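Local coordinates for uric acid degradation bifunctional protein TTL (Arabidopsis thaliana, PDB 2Q37) that catalyses the last two steps of uric acid breakdown, its N-terminal domain, described here, decarboxylating OHCU stereoselectively to (S)-allantoin, at residues A[55-58]-A[59-63]; A[99-102]-A[103-107]; A[113-116]-A[117-121]; A[136-139]-A[140-144]; A[165-168]-A[169-173]. All blocks are in the same frame, centred on the assembly; numbering follows the deposited sequence.

Contact 1. Residues A[55-58]-A[59-63]; sequences IYTA and RDIWF
Ile55 and Tyr56 meet Arg59 in a local, one-turn contact along helix 51-64, a helix packed against helices 37-44 and 155-178 in the all-helical OHCU decarboxylase domain. The side chain of Arg59 runs back over the preceding turn with an extended chain, its CG anti to the carbonyl carbon (chi1 -66°), which carries the guanidinium back to Ile55 and Tyr56. Ile55 CG2 sits over the centre of one guanidinium face, 3.8 Å from Arg59 CZ. Tyr56 lies alongside, pointing the same way; Arg59 NH1 comes to the edge of the phenol ring, in its plane, 3.7 Å from Tyr56 CD1, the two flat groups 38° apart. The outer end of Arg59, NH2, forms a salt bridge with Glu171 of helix 155-178. A leucine here would probably leave that carboxylate without its mate and uncover the CG2 methyl of Ile55. Beneath these side chains run the i to i+4 bonds of an alpha helix: Arg59 N to Ile55 O at 3.0 Å and Trp62 N to Ala58 O at 2.9 Å are the shorter ones, while Ile61 N to Thr57 O is longer, 3.3 Å. On another flank of the helix, Thr57 CG2 touches Ile61 CD1 at 3.9 Å, and Ile61 also packs against Gln42 and Met43 of helix 37-44.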
# COMPACT_ATOMS: atom_id res chain seq x y z
N ILE A 55 -19.40 -7.58 12.86
CA ILE A 55 -19.22 -6.73 11.68
C ILE A 55 -18.35 -5.53 12.04
O ILE A 55 -17.32 -5.28 11.41
CB ILE A 55 -20.58 -6.22 11.13
CG1 ILE A 55 -21.51 -7.40 10.81
CG2 ILE A 55 -20.37 -5.38 9.87
CD1 ILE A 55 -21.25 -8.07 9.47
N TYR A 56 -18.76 -4.79 13.08
CA TYR A 56 -18.05 -3.61 13.55
C TYR A 56 -16.61 -3.88 13.99
O TYR A 56 -15.72 -3.05 13.78
CB TYR A 56 -18.81 -2.97 14.71
CG TYR A 56 -20.24 -2.62 14.42
CD1 TYR A 56 -20.66 -2.34 13.12
CD2 TYR A 56 -21.19 -2.57 15.45
CE1 TYR A 56 -21.98 -2.02 12.84
CE2 TYR A 56 -22.52 -2.25 15.19
CZ TYR A 56 -22.90 -1.98 13.88
OH TYR A 56 -24.21 -1.67 13.61
N THR A 57 -16.38 -5.03 14.60
CA THR A 57 -15.05 -5.38 15.05
C THR A 57 -14.19 -5.76 13.85
O THR A 57 -12.96 -5.66 13.88
CB THR A 57 -15.12 -6.55 16.04
OG1 THR A 57 -15.89 -6.15 17.18
CG2 THR A 57 -13.73 -6.98 16.49
N ALA A 58 -14.85 -6.20 12.79
CA ALA A 58 -14.14 -6.61 11.59
C ALA A 58 -13.67 -5.36 10.86
O ALA A 58 -12.51 -5.26 10.45
CB ALA A 58 -15.05 -7.45 10.71
N ARG A 59 -14.57 -4.40 10.71
CA ARG A 59 -14.22 -3.18 10.03
C ARG A 59 -13.10 -2.41 10.72
O ARG A 59 -12.22 -1.86 10.05
CB ARG A 59 -15.43 -2.27 9.91
CG ARG A 59 -16.52 -2.81 9.04
CD ARG A 59 -17.62 -1.78 8.97
NE ARG A 59 -18.74 -2.17 8.14
CZ ARG A 59 -20.01 -1.91 8.45
NH1 ARG A 59 -20.31 -1.26 9.57
NH2 ARG A 59 -20.97 -2.28 7.64
N ASP A 60 -13.11 -2.35 12.05
CA ASP A 60 -12.08 -1.60 12.74
C ASP A 60 -10.72 -2.28 12.58
O ASP A 60 -9.71 -1.61 12.37
CB ASP A 60 -12.41 -1.43 14.22
CG ASP A 60 -11.51 -0.40 14.91
OD1 ASP A 60 -11.81 0.81 14.79
OD2 ASP A 60 -10.50 -0.81 15.54
N ILE A 61 -10.70 -3.59 12.68
CA ILE A 61 -9.45 -4.31 12.52
C ILE A 61 -8.94 -4.13 11.08
O ILE A 61 -7.76 -3.86 10.85
CB ILE A 61 -9.66 -5.80 12.79
CG1 ILE A 61 -9.96 -6.00 14.28
CG2 ILE A 61 -8.44 -6.60 12.34
CD1 ILE A 61 -10.34 -7.43 14.64
N TRP A 62 -9.84 -4.26 10.12
CA TRP A 62 -9.49 -4.15 8.72
C TRP A 62 -8.97 -2.76 8.34
O TRP A 62 -7.94 -2.64 7.68
CB TRP A 62 -10.70 -4.52 7.85
CG TRP A 62 -10.47 -4.38 6.40
CD1 TRP A 62 -10.96 -3.40 5.59
CD2 TRP A 62 -9.65 -5.22 5.58
NE1 TRP A 62 -10.49 -3.58 4.31
CE2 TRP A 62 -9.68 -4.68 4.28
CE3 TRP A 62 -8.89 -6.37 5.82
CZ2 TRP A 62 -8.97 -5.26 3.21
CZ3 TRP A 62 -8.19 -6.95 4.77
CH2 TRP A 62 -8.24 -6.39 3.47
N PHE A 63 -9.68 -1.73 8.77
CA PHE A 63 -9.30 -0.36 8.46
C PHE A 63 -8.24 0.28 9.37
O PHE A 63 -7.59 1.24 8.96
CB PHE A 63 -10.54 0.54 8.44
CG PHE A 63 -11.43 0.32 7.25
CD1 PHE A 63 -10.95 0.55 5.97
CD2 PHE A 63 -12.74 -0.13 7.41
CE1 PHE A 63 -11.76 0.33 4.85
CE2 PHE A 63 -13.57 -0.37 6.31
CZ PHE A 63 -13.08 -0.13 5.02

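Contact 2. Residues A[99-102]-A[103-107]; sequences SEQS and TAFAT. With 3AL (1-[(4S)-2,5-dioxoimidazolidin-4-yl]urea), chain B.
Gln101, at the N-cap position of the short helix 102-105, meets Phe105 one turn on, where a type I beta turn from Ser99 to Ser102 leads into the helix beside the allantoin pocket. The carbonyl O of Gln101 receives Phe105 N at 2.9 Å, and Ser102 O receives Ala106 N at 2.8 Å, closing the first turn. Phe105 also brings its ring back toward Gln101, Phe105 CD2 lying 3.4 Å from Gln101 O, while its other neighbours include His140, met edge-to-face. Ser99 O is gripped twice, by Ser102 N and by Ser102 OG at 2.7 Å; the hydroxyl reaches back because chi1 of 35° places OG between the backbone N and the carbonyl carbon. Two waters extend the start of the helix: each lies within hydrogen-bonding distance of Glu100 O, and they accept from Thr103 N and Ala104 N respectively. Glu100 itself faces the ligand. Its chain bends at chi2 (91°), and Glu100 OE1 accepts from 3AL N7 of the bound (S)-allantoin at 2.9 Å, with an N-H...O angle of 155°. Glu100 CB lies 3.2 Å from 3AL O8. The same OE1 forms a salt bridge with Arg173, so one oxygen serves ligand and arginine together. The carboxylate is thus offered from a beta turn just ahead of a helix N-cap, at one wall of the OHCU decarboxylase site.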
# COMPACT_ATOMS: atom_id res chain seq x y z
N SER A 99 -18.95 -17.00 -6.28
CA SER A 99 -20.41 -17.06 -6.31
C SER A 99 -21.04 -15.67 -6.25
O SER A 99 -22.24 -15.50 -6.54
CB SER A 99 -20.92 -17.92 -5.14
OG SER A 99 -20.75 -19.30 -5.42
N GLU A 100 -20.25 -14.68 -5.85
CA GLU A 100 -20.76 -13.32 -5.83
C GLU A 100 -20.94 -12.96 -7.30
O GLU A 100 -21.65 -12.01 -7.63
CB GLU A 100 -19.76 -12.35 -5.21
CG GLU A 100 -19.77 -12.30 -3.71
CD GLU A 100 -18.81 -13.27 -3.07
OE1 GLU A 100 -17.80 -13.62 -3.72
OE2 GLU A 100 -19.05 -13.66 -1.90
N GLN A 101 -20.30 -13.75 -8.16
CA GLN A 101 -20.36 -13.55 -9.60
C GLN A 101 -21.45 -14.33 -10.36
O GLN A 101 -21.49 -14.31 -11.60
CB GLN A 101 -19.00 -13.83 -10.20
CG GLN A 101 -18.14 -12.62 -10.33
CD GLN A 101 -16.89 -12.89 -11.15
OE1 GLN A 101 -15.95 -13.54 -10.69
NE2 GLN A 101 -16.87 -12.40 -12.39
N SER A 102 -22.34 -14.99 -9.62
CA SER A 102 -23.42 -15.75 -10.25
C SER A 102 -24.25 -14.91 -11.21
O SER A 102 -24.45 -15.31 -12.35
CB SER A 102 -24.32 -16.37 -9.19
OG SER A 102 -24.44 -15.50 -8.08
N THR A 103 -24.72 -13.75 -10.74
CA THR A 103 -25.51 -12.83 -11.55
C THR A 103 -24.76 -12.43 -12.82
O THR A 103 -25.30 -12.45 -13.92
CB THR A 103 -25.84 -11.55 -10.76
OG1 THR A 103 -26.78 -11.85 -9.72
CG2 THR A 103 -26.42 -10.47 -11.67
N ALA A 104 -23.49 -12.09 -12.68
CA ALA A 104 -22.73 -11.70 -13.83
C ALA A 104 -22.57 -12.85 -14.84
O ALA A 104 -22.54 -12.62 -16.05
CB ALA A 104 -21.37 -11.17 -13.40
N PHE A 105 -22.46 -14.10 -14.36
CA PHE A 105 -22.31 -15.22 -15.29
C PHE A 105 -23.64 -15.64 -15.90
O PHE A 105 -23.69 -16.10 -17.04
CB PHE A 105 -21.59 -16.39 -14.64
CG PHE A 105 -20.10 -16.26 -14.69
CD1 PHE A 105 -19.45 -16.22 -15.91
CD2 PHE A 105 -19.36 -16.10 -13.52
CE1 PHE A 105 -18.09 -16.01 -15.97
CE2 PHE A 105 -18.00 -15.88 -13.57
CZ PHE A 105 -17.36 -15.84 -14.80
N ALA A 106 -24.72 -15.46 -15.15
CA ALA A 106 -26.05 -15.76 -15.66
C ALA A 106 -26.44 -14.65 -16.67
O ALA A 106 -27.56 -14.66 -17.20
CB ALA A 106 -27.04 -15.80 -14.50
N THR A 107 -25.55 -13.69 -16.92
CA THR A 107 -25.85 -12.60 -17.84
C THR A 107 -24.65 -12.21 -18.69
O THR A 107 -24.71 -11.26 -19.47
CB THR A 107 -26.29 -11.30 -17.09
OG1 THR A 107 -25.22 -10.86 -16.23
CG2 THR A 107 -27.55 -11.54 -16.26
C4 3AL B . -13.98 -10.74 -5.83
C5 3AL B . -14.46 -12.06 -5.46
O5 3AL B . -13.95 -13.15 -5.38
N7 3AL B . -15.82 -11.99 -5.13
C8 3AL B . -16.19 -10.67 -5.31
O8 3AL B . -17.33 -10.26 -5.10
N9 3AL B . -15.11 -9.89 -5.73
N3 3AL B . -13.29 -10.76 -7.12
C2 3AL B . -12.74 -9.47 -7.58
N1 3AL B . -12.15 -9.50 -8.64
O2 3AL B . -12.90 -8.39 -6.83
O HOH W 1 -24.34 -12.54 -7.74
O HOH W 2 -22.38 -10.75 -10.01

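Contact 3. Residues A[113-116]-A[117-121]; sequences LQEL and AEWNV
Side chains of Gln114, Glu115 and Leu116 meet those of Glu118, Trp119 and Asn120 one turn on, along helix 110-127 of the helical decarboxylase domain. Among the i to i+4 backbone bonds, Trp119 N to Glu115 O is short, 2.7 Å. Asn120 N reaches Leu116 O at 2.9 Å, whereas Ala117 N to Leu113 O is longer, 3.3 Å. Of the polar side-chain pairs, Gln114 and Glu118 join at the helix surface: a bend at chi2 in each chain brings Gln114 NE2 to 2.6 Å from Glu118 OE2, but the bond is weak, the N-H...O angle being 121° and the amide and carboxylate planes 71° apart. Glu115 and Trp119 run side by side, pointing the same way, with carboxylate and ring planes 44° apart. Glu115 OE1 stays 3.8 Å from Trp119 NE1; the salt-bridge partner of that carboxylate is Lys148 of helix 140-150, while Tyr151 meets the indole edge-to-face. In the packing, the edge of the indole is turned to the backbone, Trp119 CD1 lying 3.4 Å from Glu115 O, which is in the ring plane. Leu116 fills the inward side against His140 and Leu144 of helix 140-150. Beside it, buried Asn120 leans toward the loops of the allantoin site, touching Phe131, and its ND2 is shared: Asn120 ND2 donates to Ile81 O and, more weakly, to its own helix at Leu116 O, 2.9 Å away.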
# COMPACT_ATOMS: atom_id res chain seq x y z
N LEU A 113 -16.48 -10.85 -21.36
CA LEU A 113 -15.43 -11.70 -20.81
C LEU A 113 -14.11 -11.43 -21.50
O LEU A 113 -13.05 -11.69 -20.93
CB LEU A 113 -15.81 -13.17 -20.97
CG LEU A 113 -16.70 -13.62 -19.81
CD1 LEU A 113 -17.62 -14.74 -20.24
CD2 LEU A 113 -15.80 -14.03 -18.66
N GLN A 114 -14.18 -10.90 -22.71
CA GLN A 114 -12.98 -10.61 -23.48
C GLN A 114 -12.28 -9.35 -23.01
O GLN A 114 -11.12 -9.39 -22.59
CB GLN A 114 -13.34 -10.45 -24.95
CG GLN A 114 -12.63 -11.43 -25.85
CD GLN A 114 -11.13 -11.45 -25.63
OE1 GLN A 114 -10.62 -12.11 -24.72
NE2 GLN A 114 -10.41 -10.73 -26.47
N GLU A 115 -12.97 -8.22 -23.10
CA GLU A 115 -12.36 -6.98 -22.64
C GLU A 115 -11.87 -7.16 -21.21
O GLU A 115 -10.76 -6.76 -20.87
CB GLU A 115 -13.37 -5.83 -22.71
CG GLU A 115 -13.61 -5.34 -24.12
CD GLU A 115 -14.24 -3.97 -24.15
OE1 GLU A 115 -13.64 -3.03 -23.58
OE2 GLU A 115 -15.32 -3.82 -24.76
N LEU A 116 -12.70 -7.80 -20.39
CA LEU A 116 -12.38 -8.03 -18.99
C LEU A 116 -11.02 -8.68 -18.82
O LEU A 116 -10.17 -8.15 -18.09
CB LEU A 116 -13.46 -8.91 -18.35
CG LEU A 116 -14.15 -8.46 -17.04
CD1 LEU A 116 -13.78 -7.04 -16.69
CD2 LEU A 116 -15.67 -8.59 -17.20
N ALA A 117 -10.81 -9.80 -19.51
CA ALA A 117 -9.56 -10.55 -19.43
C ALA A 117 -8.36 -9.71 -19.87
O ALA A 117 -7.23 -9.96 -19.45
CB ALA A 117 -9.64 -11.80 -20.27
N GLU A 118 -8.63 -8.72 -20.70
CA GLU A 118 -7.60 -7.83 -21.20
C GLU A 118 -7.32 -6.67 -20.24
O GLU A 118 -6.16 -6.42 -19.90
CB GLU A 118 -7.99 -7.30 -22.58
CG GLU A 118 -7.43 -8.14 -23.71
CD GLU A 118 -8.33 -8.15 -24.95
OE1 GLU A 118 -8.80 -7.07 -25.38
OE2 GLU A 118 -8.54 -9.27 -25.49
N TRP A 119 -8.36 -5.98 -19.81
CA TRP A 119 -8.18 -4.87 -18.89
C TRP A 119 -7.68 -5.30 -17.51
O TRP A 119 -7.04 -4.51 -16.82
CB TRP A 119 -9.47 -4.07 -18.75
CG TRP A 119 -9.68 -3.11 -19.87
CD1 TRP A 119 -10.29 -3.37 -21.06
CD2 TRP A 119 -9.31 -1.72 -19.90
NE1 TRP A 119 -10.32 -2.23 -21.84
CE2 TRP A 119 -9.72 -1.20 -21.15
CE3 TRP A 119 -8.66 -0.87 -18.99
CZ2 TRP A 119 -9.51 0.13 -21.51
CZ3 TRP A 119 -8.45 0.45 -19.35
CH2 TRP A 119 -8.88 0.94 -20.61
N ASN A 120 -7.96 -6.55 -17.12
CA ASN A 120 -7.49 -7.05 -15.83
C ASN A 120 -5.98 -7.10 -15.86
O ASN A 120 -5.31 -6.82 -14.86
CB ASN A 120 -8.03 -8.45 -15.54
CG ASN A 120 -9.29 -8.42 -14.73
OD1 ASN A 120 -9.31 -7.91 -13.62
ND2 ASN A 120 -10.37 -8.96 -15.29
N VAL A 121 -5.45 -7.46 -17.02
CA VAL A 121 -4.01 -7.52 -17.21
C VAL A 121 -3.45 -6.10 -17.13
O VAL A 121 -2.44 -5.88 -16.47
CB VAL A 121 -3.66 -8.09 -18.59
CG1 VAL A 121 -2.17 -7.96 -18.83
CG2 VAL A 121 -4.08 -9.54 -18.66

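Contact 4. Residues A[136-139]-A[140-144]; sequences SGRT and HAEML
Arg138 and Thr139 pack against the first turn of helix 140-150, with Thr139 at its N-cap position, where a loop of the allantoin pocket passes into the helix. Just ahead, Ser136 O accepts a hydrogen bond from Thr103 OG1, tying this loop to helix 102-105. Arg138 meets the helix with the base of its side chain: Arg138 CB lies 3.7 Å from Glu142 OE1 and 3.8 Å from Met143 CG. Bends at chi2 and chi3 then lead its guanidinium away from Glu142, toward a long, weak ion pair with Glu165. At Thr139 the backbone N-H bonds to Glu142 OE1, with Thr139 N 3.1 Å from that oxygen and the N-H...O angle 160°; the donor comes from above the carboxylate plane. This is the side-chain-to-backbone half of a capping box, without the reciprocal bond, since the threonine side chain caps nothing. Instead, its CG2, set anti to the backbone N, turns over the start of the helix and touches Ala141 CB. Thr139 O opens the helical bonding by accepting Met143 N at 3.0 Å. Met143, a selenomethionine, folds its chain back at chi3, bringing Met143 CE to 3.6 Å from that same Thr139 O.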
# COMPACT_ATOMS: atom_id res chain seq x y z
N SER A 136 -22.18 -8.77 -7.49
CA SER A 136 -23.38 -9.30 -6.84
C SER A 136 -24.62 -9.25 -7.68
O SER A 136 -25.18 -10.29 -8.06
CB SER A 136 -23.65 -8.57 -5.53
OG SER A 136 -23.55 -9.49 -4.45
N GLY A 137 -25.08 -8.05 -7.93
CA GLY A 137 -26.22 -7.88 -8.79
C GLY A 137 -25.54 -7.22 -9.96
O GLY A 137 -26.18 -6.67 -10.86
N ARG A 138 -24.22 -7.27 -9.95
CA ARG A 138 -23.47 -6.64 -11.00
C ARG A 138 -23.23 -7.56 -12.18
O ARG A 138 -23.12 -8.78 -12.05
CB ARG A 138 -22.14 -6.13 -10.45
CG ARG A 138 -22.27 -5.49 -9.07
CD ARG A 138 -22.17 -3.98 -9.08
NE ARG A 138 -21.16 -3.52 -8.12
CZ ARG A 138 -21.31 -3.55 -6.79
NH1 ARG A 138 -22.44 -3.99 -6.25
NH2 ARG A 138 -20.29 -3.16 -6.01
N THR A 139 -23.16 -6.92 -13.34
CA THR A 139 -22.92 -7.57 -14.61
C THR A 139 -21.43 -7.43 -14.92
O THR A 139 -20.75 -6.57 -14.33
CB THR A 139 -23.74 -6.88 -15.70
OG1 THR A 139 -25.11 -7.26 -15.56
CG2 THR A 139 -23.23 -7.24 -17.08
N HIS A 140 -20.90 -8.26 -15.81
CA HIS A 140 -19.50 -8.14 -16.18
C HIS A 140 -19.32 -6.82 -16.91
O HIS A 140 -18.26 -6.18 -16.84
CB HIS A 140 -19.06 -9.30 -17.07
CG HIS A 140 -18.87 -10.58 -16.33
ND1 HIS A 140 -19.74 -11.64 -16.44
CD2 HIS A 140 -17.93 -10.96 -15.44
CE1 HIS A 140 -19.34 -12.62 -15.65
NE2 HIS A 140 -18.24 -12.23 -15.03
N ALA A 141 -20.38 -6.41 -17.60
CA ALA A 141 -20.39 -5.17 -18.36
C ALA A 141 -20.27 -3.95 -17.41
O ALA A 141 -19.46 -3.04 -17.65
CB ALA A 141 -21.67 -5.08 -19.18
N GLU A 142 -21.08 -3.93 -16.36
CA GLU A 142 -21.02 -2.81 -15.42
C GLU A 142 -19.66 -2.81 -14.75
O GLU A 142 -19.04 -1.76 -14.57
CB GLU A 142 -22.10 -2.94 -14.36
CG GLU A 142 -23.49 -3.11 -14.93
CD GLU A 142 -24.50 -3.45 -13.86
OE1 GLU A 142 -24.08 -3.98 -12.82
OE2 GLU A 142 -25.70 -3.19 -14.07
N MSE A 143 -19.18 -4.00 -14.39
CA MSE A 143 -17.89 -4.12 -13.72
C MSE A 143 -16.73 -3.78 -14.64
O MSE A 143 -15.72 -3.25 -14.18
CB MSE A 143 -17.72 -5.51 -13.14
CG MSE A 143 -18.69 -5.78 -11.99
SE MSE A 143 -18.19 -7.34 -10.95
CE MSE A 143 -19.46 -8.65 -11.67
N LEU A 144 -16.85 -4.08 -15.93
CA LEU A 144 -15.81 -3.75 -16.90
C LEU A 144 -15.74 -2.21 -16.97
O LEU A 144 -14.67 -1.61 -17.04
CB LEU A 144 -16.17 -4.35 -18.27
CG LEU A 144 -15.28 -4.24 -19.52
CD1 LEU A 144 -15.42 -2.87 -20.13
CD2 LEU A 144 -13.83 -4.54 -19.17

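Contact 5. Residues A[165-168]-A[169-173]; sequences EQMK and ITELR. With 3AL (1-[(4S)-2,5-dioxoimidazolidin-4-yl]urea), chain B.
Gln166 NE2 makes a weak bond to Thr170 OG1, one turn on along helix 155-178, at 3.1 Å; a bend at chi2 (67°) folds the amide toward the threonine. The amide's OE1 accepts from NE2 of His78, the proton donor of the decarboxylation, which makes Gln166 a second-shell residue. Next to it, Lys168 NZ forms a salt bridge with Glu165 OE2 at 3.1 Å, approaching on the syn side, 25° out of the carboxylate plane, while the other oxygen, Glu165 OE1, accepts from Cys134 N. Glu171 OE1 holds Arg59 of helix 51-64 in a salt bridge, and a glutamine in place of Glu171 would probably leave that guanidinium without its opposite charge. Regular backbone bonds lie beneath, such as Glu171 N to Met167 O at 2.9 Å. In the packing, Met167, a selenomethionine, bends at chi2 and chi3 so that Met167 CE reaches Thr170 CG2 at 3.4 Å and Glu171 CG at 3.7 Å. Ile169 stands on the ligand side: Ile169 CD1 is 3.2 Å from 3AL N9 of the bound (S)-allantoin, and Ile169 CG2 lies over one face of the Arg173 guanidinium, toward its rim. Arg173 NH2 is 3.7 Å from 3AL N7. One face of the helix thus presents to the ligand, one turn apart, an apolar methyl that can only pack and a cationic group suited to polar partners.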
# COMPACT_ATOMS: atom_id res chain seq x y z
N GLU A 165 -13.95 -2.20 -1.10
CA GLU A 165 -14.66 -3.23 -1.84
C GLU A 165 -14.45 -4.60 -1.14
O GLU A 165 -15.38 -5.38 -0.97
CB GLU A 165 -14.14 -3.29 -3.27
CG GLU A 165 -14.57 -2.12 -4.10
CD GLU A 165 -16.07 -1.96 -4.09
OE1 GLU A 165 -16.77 -2.94 -4.42
OE2 GLU A 165 -16.57 -0.86 -3.74
N GLN A 166 -13.21 -4.85 -0.72
CA GLN A 166 -12.85 -6.08 -0.03
C GLN A 166 -13.65 -6.21 1.26
O GLN A 166 -14.11 -7.29 1.62
CB GLN A 166 -11.35 -6.07 0.27
CG GLN A 166 -10.85 -7.04 1.29
CD GLN A 166 -10.98 -8.48 0.83
OE1 GLN A 166 -10.62 -8.82 -0.30
NE2 GLN A 166 -11.48 -9.33 1.72
N MSE A 167 -13.81 -5.10 1.97
CA MSE A 167 -14.54 -5.14 3.22
C MSE A 167 -16.00 -5.43 2.97
O MSE A 167 -16.63 -6.15 3.74
CB MSE A 167 -14.40 -3.81 3.96
CG MSE A 167 -15.01 -3.83 5.35
SE MSE A 167 -14.16 -5.11 6.56
CE MSE A 167 -15.68 -6.33 6.86
N LYS A 168 -16.55 -4.88 1.89
CA LYS A 168 -17.95 -5.15 1.59
C LYS A 168 -18.14 -6.66 1.32
O LYS A 168 -19.11 -7.25 1.77
CB LYS A 168 -18.42 -4.34 0.38
CG LYS A 168 -18.52 -2.83 0.61
CD LYS A 168 -19.29 -2.17 -0.52
CE LYS A 168 -18.52 -1.05 -1.15
NZ LYS A 168 -19.25 -0.45 -2.31
N ILE A 169 -17.21 -7.26 0.58
CA ILE A 169 -17.27 -8.67 0.24
C ILE A 169 -17.26 -9.50 1.52
O ILE A 169 -18.00 -10.48 1.66
CB ILE A 169 -16.05 -9.09 -0.61
CG1 ILE A 169 -16.15 -8.46 -2.00
CG2 ILE A 169 -15.97 -10.61 -0.67
CD1 ILE A 169 -14.88 -8.55 -2.82
N THR A 170 -16.38 -9.10 2.43
CA THR A 170 -16.20 -9.75 3.69
C THR A 170 -17.48 -9.65 4.50
O THR A 170 -17.92 -10.66 5.06
CB THR A 170 -15.00 -9.15 4.43
OG1 THR A 170 -13.79 -9.62 3.82
CG2 THR A 170 -15.00 -9.53 5.90
N GLU A 171 -18.08 -8.47 4.55
CA GLU A 171 -19.33 -8.28 5.30
C GLU A 171 -20.43 -9.17 4.76
O GLU A 171 -21.24 -9.71 5.51
CB GLU A 171 -19.84 -6.85 5.16
CG GLU A 171 -19.24 -5.84 6.09
CD GLU A 171 -19.84 -4.46 5.83
OE1 GLU A 171 -21.09 -4.37 5.91
OE2 GLU A 171 -19.07 -3.51 5.54
N LEU A 172 -20.45 -9.29 3.44
CA LEU A 172 -21.41 -10.08 2.70
C LEU A 172 -21.29 -11.55 3.09
O LEU A 172 -22.30 -12.24 3.28
CB LEU A 172 -21.13 -9.91 1.21
CG LEU A 172 -22.32 -9.83 0.26
CD1 LEU A 172 -22.83 -11.23 -0.05
CD2 LEU A 172 -23.41 -8.95 0.88
N ARG A 173 -20.05 -12.01 3.21
CA ARG A 173 -19.79 -13.39 3.56
C ARG A 173 -19.97 -13.68 5.04
O ARG A 173 -20.22 -14.82 5.42
CB ARG A 173 -18.37 -13.78 3.14
CG ARG A 173 -18.19 -13.76 1.64
CD ARG A 173 -16.79 -14.11 1.23
NE ARG A 173 -16.67 -14.04 -0.21
CZ ARG A 173 -15.58 -14.37 -0.90
NH1 ARG A 173 -14.50 -14.81 -0.26
NH2 ARG A 173 -15.59 -14.30 -2.23
C4 3AL B . -13.98 -10.74 -5.83
C5 3AL B . -14.46 -12.06 -5.46
O5 3AL B . -13.95 -13.15 -5.38
N7 3AL B . -15.82 -11.99 -5.13
C8 3AL B . -16.19 -10.67 -5.31
O8 3AL B . -17.33 -10.26 -5.10
N9 3AL B . -15.11 -9.89 -5.73
N3 3AL B . -13.29 -10.76 -7.12
C2 3AL B . -12.74 -9.47 -7.58
N1 3AL B . -12.15 -9.50 -8.64
O2 3AL B . -12.90 -8.39 -6.83

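In the fold
Contacts 2 and 5 both touch the bound (S)-allantoin and are joined beside it by the salt bridge from Glu100 OE1 to Arg173 NH2, 2.7 Å long, although their centres are 16 Å apart. Contact 4 touches contact 2, their centres being 8 Å apart, with Thr103 OG1 bonded to Ser136 O at 2.8 Å. Contact 3 packs on contact 4 through Leu116 CD2, 3.5 Å from His140 CB. Across the chain's centre from contacts 2, 3 and 4, contact 1 lies against contact 5 through Arg59 NH2 and Glu171 OE1, 2.7 Å apart, and through Trp62 on Gln166. Contacts 1 and 3 are farthest apart, about 32 Å between centres.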